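Local coordinates for protein pullulanase (Klebsiella oxytoca, PDB 2YOC) that hydrolyses the alpha-1,6-glucosidic linkages of pullulan and related branched alpha-glucans, and is a substrate of a type 2 secretion system, at residues B[938-943]-B[1030-1035]; B[1018-1023]-B[1050-1055]. One frame throughout, in Å; residues are numbered along the deposited sequence.

Contact 1 (B[938-943]-B[1030-1035]); sequences QELTEL and NSLANG
Glu939 reaches from helix 927-945 to the loop at 1030-1035, and its OE2 takes two hydrogen bonds there. The backbone N of Leu1032 donates to OE2 at 2.8 Å, with an almost straight N-H...O angle of 176°. This donor uses the syn lone pair of OE2, the one on the side of OE1. The hydroxyl OG of Ser1031 is the second donor, at 2.9 Å from Glu939 OE2. It meets the oxygen from above the carboxylate plane, 48° out of it. CG of Glu939 is anti to the backbone N (chi1 -152°), and the chain beyond it is extended; the carboxylate ends at the loop. Glu939 OE1 lies 3.3 Å from the carbonyl O of Asn1030, but both are acceptors and no bond joins them.

Ser1031 OG also receives. The backbone N of Ala1033 donates to it at 3.0 Å, which makes an ST turn. Ser1031 to Asn1034 form a type I beta turn, closed by a weak bond from Asn1034 N to Ser1031 O. Leu1032 O accepts from Arg845, and Ser1031 O does so weakly.

Beside the polar grip is a small apolar one. Leu1032 CD1 packs on Leu940 CD2 at 3.8 Å, the two side chains crossing at about a right angle. CD1 also lies near Glu939 OE2. Leu856 and helix 840-855 cover Leu940 further.

The contact joins the last part of helix 927-945 to an irregular loop of the C-terminal domain. Glu939 and Ser1031 are buried. Two donors on one buried carboxylate oxygen would favour the charged form of the acid and fix where OE2 sits relative to the turn.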
# COMPACT_ATOMS: atom_id res chain seq x y z
N GLN B 938 -30.31 28.29 -2.07
CA GLN B 938 -31.57 27.99 -1.44
C GLN B 938 -32.04 26.61 -1.85
O GLN B 938 -32.58 25.88 -1.02
CB GLN B 938 -32.58 29.07 -1.76
CG GLN B 938 -32.22 30.40 -1.11
CD GLN B 938 -33.32 31.41 -1.17
OE1 GLN B 938 -34.51 31.09 -1.29
NE2 GLN B 938 -32.94 32.67 -1.02
N GLU B 939 -31.75 26.21 -3.12
CA GLU B 939 -32.08 24.88 -3.66
C GLU B 939 -31.41 23.78 -2.83
O GLU B 939 -32.09 22.92 -2.28
CB GLU B 939 -31.61 24.80 -5.13
CG GLU B 939 -32.41 23.85 -6.01
CD GLU B 939 -32.08 23.99 -7.49
OE1 GLU B 939 -32.37 25.07 -8.06
OE2 GLU B 939 -31.52 23.03 -8.08
N LEU B 940 -30.06 23.89 -2.67
CA LEU B 940 -29.19 22.97 -1.95
C LEU B 940 -29.57 22.78 -0.49
O LEU B 940 -29.56 21.65 0.01
CB LEU B 940 -27.73 23.44 -2.08
CG LEU B 940 -27.04 23.37 -3.45
CD1 LEU B 940 -25.62 23.86 -3.35
CD2 LEU B 940 -27.00 21.95 -3.99
N THR B 941 -29.89 23.89 0.20
CA THR B 941 -30.27 23.84 1.61
C THR B 941 -31.63 23.20 1.74
O THR B 941 -31.84 22.38 2.65
CB THR B 941 -30.15 25.23 2.31
OG1 THR B 941 -31.09 26.15 1.75
CG2 THR B 941 -28.73 25.81 2.30
N GLU B 942 -32.56 23.54 0.82
CA GLU B 942 -33.92 22.97 0.81
C GLU B 942 -33.84 21.45 0.68
O GLU B 942 -34.47 20.73 1.46
CB GLU B 942 -34.80 23.60 -0.29
CG GLU B 942 -35.28 25.00 0.05
CD GLU B 942 -36.22 25.68 -0.92
OE1 GLU B 942 -35.75 26.37 -1.85
OE2 GLU B 942 -37.45 25.56 -0.70
N LEU B 943 -32.97 20.98 -0.25
CA LEU B 943 -32.69 19.57 -0.47
C LEU B 943 -32.22 18.87 0.81
O LEU B 943 -32.80 17.85 1.19
CB LEU B 943 -31.66 19.40 -1.60
CG LEU B 943 -32.16 19.72 -3.01
CD1 LEU B 943 -31.01 19.89 -3.97
CD2 LEU B 943 -33.13 18.68 -3.52
N ASN B 1030 -33.98 27.44 -13.49
CA ASN B 1030 -33.12 27.98 -12.44
C ASN B 1030 -32.56 26.88 -11.52
O ASN B 1030 -31.83 27.17 -10.57
CB ASN B 1030 -33.88 29.06 -11.66
CG ASN B 1030 -34.36 30.17 -12.56
OD1 ASN B 1030 -35.26 29.99 -13.40
ND2 ASN B 1030 -33.73 31.33 -12.45
N SER B 1031 -32.90 25.61 -11.81
CA SER B 1031 -32.42 24.46 -11.07
C SER B 1031 -31.02 24.09 -11.50
O SER B 1031 -30.61 24.32 -12.65
CB SER B 1031 -33.33 23.25 -11.25
OG SER B 1031 -32.88 22.16 -10.47
N LEU B 1032 -30.32 23.48 -10.58
CA LEU B 1032 -28.98 22.98 -10.77
C LEU B 1032 -29.10 21.69 -11.54
O LEU B 1032 -28.11 21.21 -12.09
CB LEU B 1032 -28.34 22.71 -9.41
CG LEU B 1032 -27.93 23.92 -8.62
CD1 LEU B 1032 -28.16 23.71 -7.17
CD2 LEU B 1032 -26.52 24.28 -8.89
N ALA B 1033 -30.30 21.12 -11.56
CA ALA B 1033 -30.62 19.88 -12.27
C ALA B 1033 -31.23 20.20 -13.63
O ALA B 1033 -31.57 19.26 -14.36
CB ALA B 1033 -31.57 19.02 -11.45
N ASN B 1034 -31.38 21.51 -13.99
CA ASN B 1034 -31.97 21.92 -15.26
C ASN B 1034 -31.34 21.17 -16.44
O ASN B 1034 -30.13 21.32 -16.70
CB ASN B 1034 -31.88 23.44 -15.45
CG ASN B 1034 -32.29 23.89 -16.84
OD1 ASN B 1034 -33.45 23.75 -17.26
ND2 ASN B 1034 -31.32 24.38 -17.59
N GLY B 1035 -32.15 20.31 -17.06
CA GLY B 1035 -31.72 19.48 -18.18
C GLY B 1035 -31.45 18.02 -17.87
O GLY B 1035 -31.14 17.26 -18.79

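Contact 2 (B[1018-1023]-B[1050-1055]); sequences LQLSAI and SVAVLE
Gln1019 and Glu1055 form the tight end of this contact, joined backbone to backbone by two hydrogen bonds. Glu1055 N donates to Gln1019 O at 2.8 Å. Gln1019 N returns a bond to Glu1055 O at 3.1 Å. Next to this hydrogen-bonded pair, Leu1020 and Leu1054 are a non-hydrogen-bonded antiparallel pair. Their side chains share one face of the sheet, where Leu1020 CD1 lies 3.8 Å from Leu1054 CD1. Leu1020 CD1 also touches CB of Ala1052, at 4.1 Å. On the other face the buried side chain of Glu1055 belongs to the packed part too, and Arg993 forms a salt bridge with its OE2.

Strand 1019-1020 is the short outermost strand of the five-stranded antiparallel sheet of the C-terminal domain. Strand 1050-1057 lies between it and strand 994-1002. The pairing soon ends. Ser1021 N makes a weak bond to Val1053 O at 3.1 Å, and Ser1021 then takes the N-cap position before helix 1022-1027.

Contact is looser at the partly exposed end of the Gln1019 side chain. It crosses Glu1055 obliquely, with amide and carboxylate planes 47° apart and Gln1019 NE2 4.0 Å from Glu1055 OE2. A water donates to Glu1055 OE2 and is hydrogen-bonded to Ser1021 OG, bridging the strand to the start of the helix. Ala1022, exposed, barely touches the strand, whereas buried Val1053 packs its CB against that of Ser1021 and leans on Leu943 of helix 927-945.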
# COMPACT_ATOMS: atom_id res chain seq x y z
N LEU B 1018 -36.77 5.99 -10.56
CA LEU B 1018 -36.30 7.21 -9.93
C LEU B 1018 -37.05 8.42 -10.43
O LEU B 1018 -37.63 8.40 -11.51
CB LEU B 1018 -34.81 7.40 -10.23
CG LEU B 1018 -33.86 6.33 -9.74
CD1 LEU B 1018 -32.52 6.53 -10.37
CD2 LEU B 1018 -33.75 6.32 -8.21
N GLN B 1019 -37.02 9.49 -9.66
CA GLN B 1019 -37.63 10.76 -10.02
C GLN B 1019 -36.76 11.85 -9.44
O GLN B 1019 -36.12 11.64 -8.40
CB GLN B 1019 -39.10 10.87 -9.54
CG GLN B 1019 -39.32 10.90 -8.03
CD GLN B 1019 -40.72 10.54 -7.61
OE1 GLN B 1019 -41.54 10.07 -8.40
NE2 GLN B 1019 -41.01 10.72 -6.34
N LEU B 1020 -36.71 13.00 -10.12
CA LEU B 1020 -35.94 14.16 -9.67
C LEU B 1020 -36.68 14.77 -8.48
O LEU B 1020 -37.90 14.66 -8.41
CB LEU B 1020 -35.83 15.16 -10.82
CG LEU B 1020 -34.94 16.37 -10.62
CD1 LEU B 1020 -33.47 15.97 -10.57
CD2 LEU B 1020 -35.18 17.40 -11.70
N SER B 1021 -35.96 15.38 -7.54
CA SER B 1021 -36.59 16.00 -6.39
C SER B 1021 -37.61 17.07 -6.82
O SER B 1021 -37.34 17.86 -7.74
CB SER B 1021 -35.55 16.65 -5.48
OG SER B 1021 -36.16 17.06 -4.26
N ALA B 1022 -38.77 17.08 -6.12
CA ALA B 1022 -39.84 18.07 -6.32
C ALA B 1022 -39.26 19.47 -6.18
O ALA B 1022 -39.60 20.34 -6.97
CB ALA B 1022 -40.94 17.86 -5.31
N ILE B 1023 -38.31 19.66 -5.21
CA ILE B 1023 -37.55 20.89 -4.92
C ILE B 1023 -36.87 21.36 -6.23
O ILE B 1023 -37.04 22.53 -6.62
CB ILE B 1023 -36.53 20.66 -3.74
CG1 ILE B 1023 -37.22 20.46 -2.37
CG2 ILE B 1023 -35.53 21.80 -3.61
CD1 ILE B 1023 -37.61 19.03 -2.00
N SER B 1050 -23.66 20.25 -13.07
CA SER B 1050 -24.98 20.06 -12.53
C SER B 1050 -24.99 19.15 -11.32
O SER B 1050 -24.10 18.30 -11.15
CB SER B 1050 -25.91 19.52 -13.62
OG SER B 1050 -25.49 18.24 -14.08
N VAL B 1051 -26.02 19.36 -10.49
CA VAL B 1051 -26.30 18.59 -9.29
C VAL B 1051 -27.78 18.10 -9.27
O VAL B 1051 -28.70 18.89 -9.46
CB VAL B 1051 -25.76 19.22 -7.96
CG1 VAL B 1051 -25.85 20.74 -7.95
CG2 VAL B 1051 -26.44 18.63 -6.72
N ALA B 1052 -27.97 16.77 -9.12
CA ALA B 1052 -29.28 16.14 -9.11
C ALA B 1052 -29.51 15.28 -7.89
O ALA B 1052 -28.62 14.52 -7.48
CB ALA B 1052 -29.47 15.29 -10.35
N VAL B 1053 -30.70 15.37 -7.32
CA VAL B 1053 -31.09 14.53 -6.20
C VAL B 1053 -32.14 13.59 -6.78
O VAL B 1053 -33.26 14.02 -7.08
CB VAL B 1053 -31.61 15.31 -4.96
CG1 VAL B 1053 -32.13 14.36 -3.90
CG2 VAL B 1053 -30.51 16.20 -4.38
N LEU B 1054 -31.73 12.35 -7.07
CA LEU B 1054 -32.65 11.38 -7.63
C LEU B 1054 -33.19 10.58 -6.47
O LEU B 1054 -32.41 10.09 -5.64
CB LEU B 1054 -31.97 10.46 -8.67
CG LEU B 1054 -31.42 11.06 -10.00
CD1 LEU B 1054 -32.01 12.42 -10.33
CD2 LEU B 1054 -29.94 11.16 -9.95
N GLU B 1055 -34.52 10.52 -6.35
CA GLU B 1055 -35.15 9.83 -5.25
C GLU B 1055 -35.90 8.59 -5.69
O GLU B 1055 -36.52 8.59 -6.76
CB GLU B 1055 -36.03 10.77 -4.40
CG GLU B 1055 -36.58 11.99 -5.11
CD GLU B 1055 -37.40 12.90 -4.23
OE1 GLU B 1055 -36.93 13.22 -3.12
OE2 GLU B 1055 -38.51 13.31 -4.66
O HOH W 1 -38.59 16.03 -3.00

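How the contacts relate
From the N terminus, helix 927-945 comes first, with segment 938-943. The chain then runs through strands 962-965, 975-981 and 994-1002 to reach 1018-1023. Segment 1030-1035 follows, and contact 1 closes a long loop there. Segment 1050-1055 comes last, and contact 2 closes a shorter one. The segments alternate, so the two loops cross and do not nest. The contacts also touch: Leu1032 O probably accepts a hydrogen bond from Val1051 N, and Leu943 packs on Ser1021. Together they tie helix 927-945, the 1030-1035 loop and the edge of the C-terminal sheet into one unit. Helix 1022-1027 starts within 1018-1023 and leads toward 1030-1035.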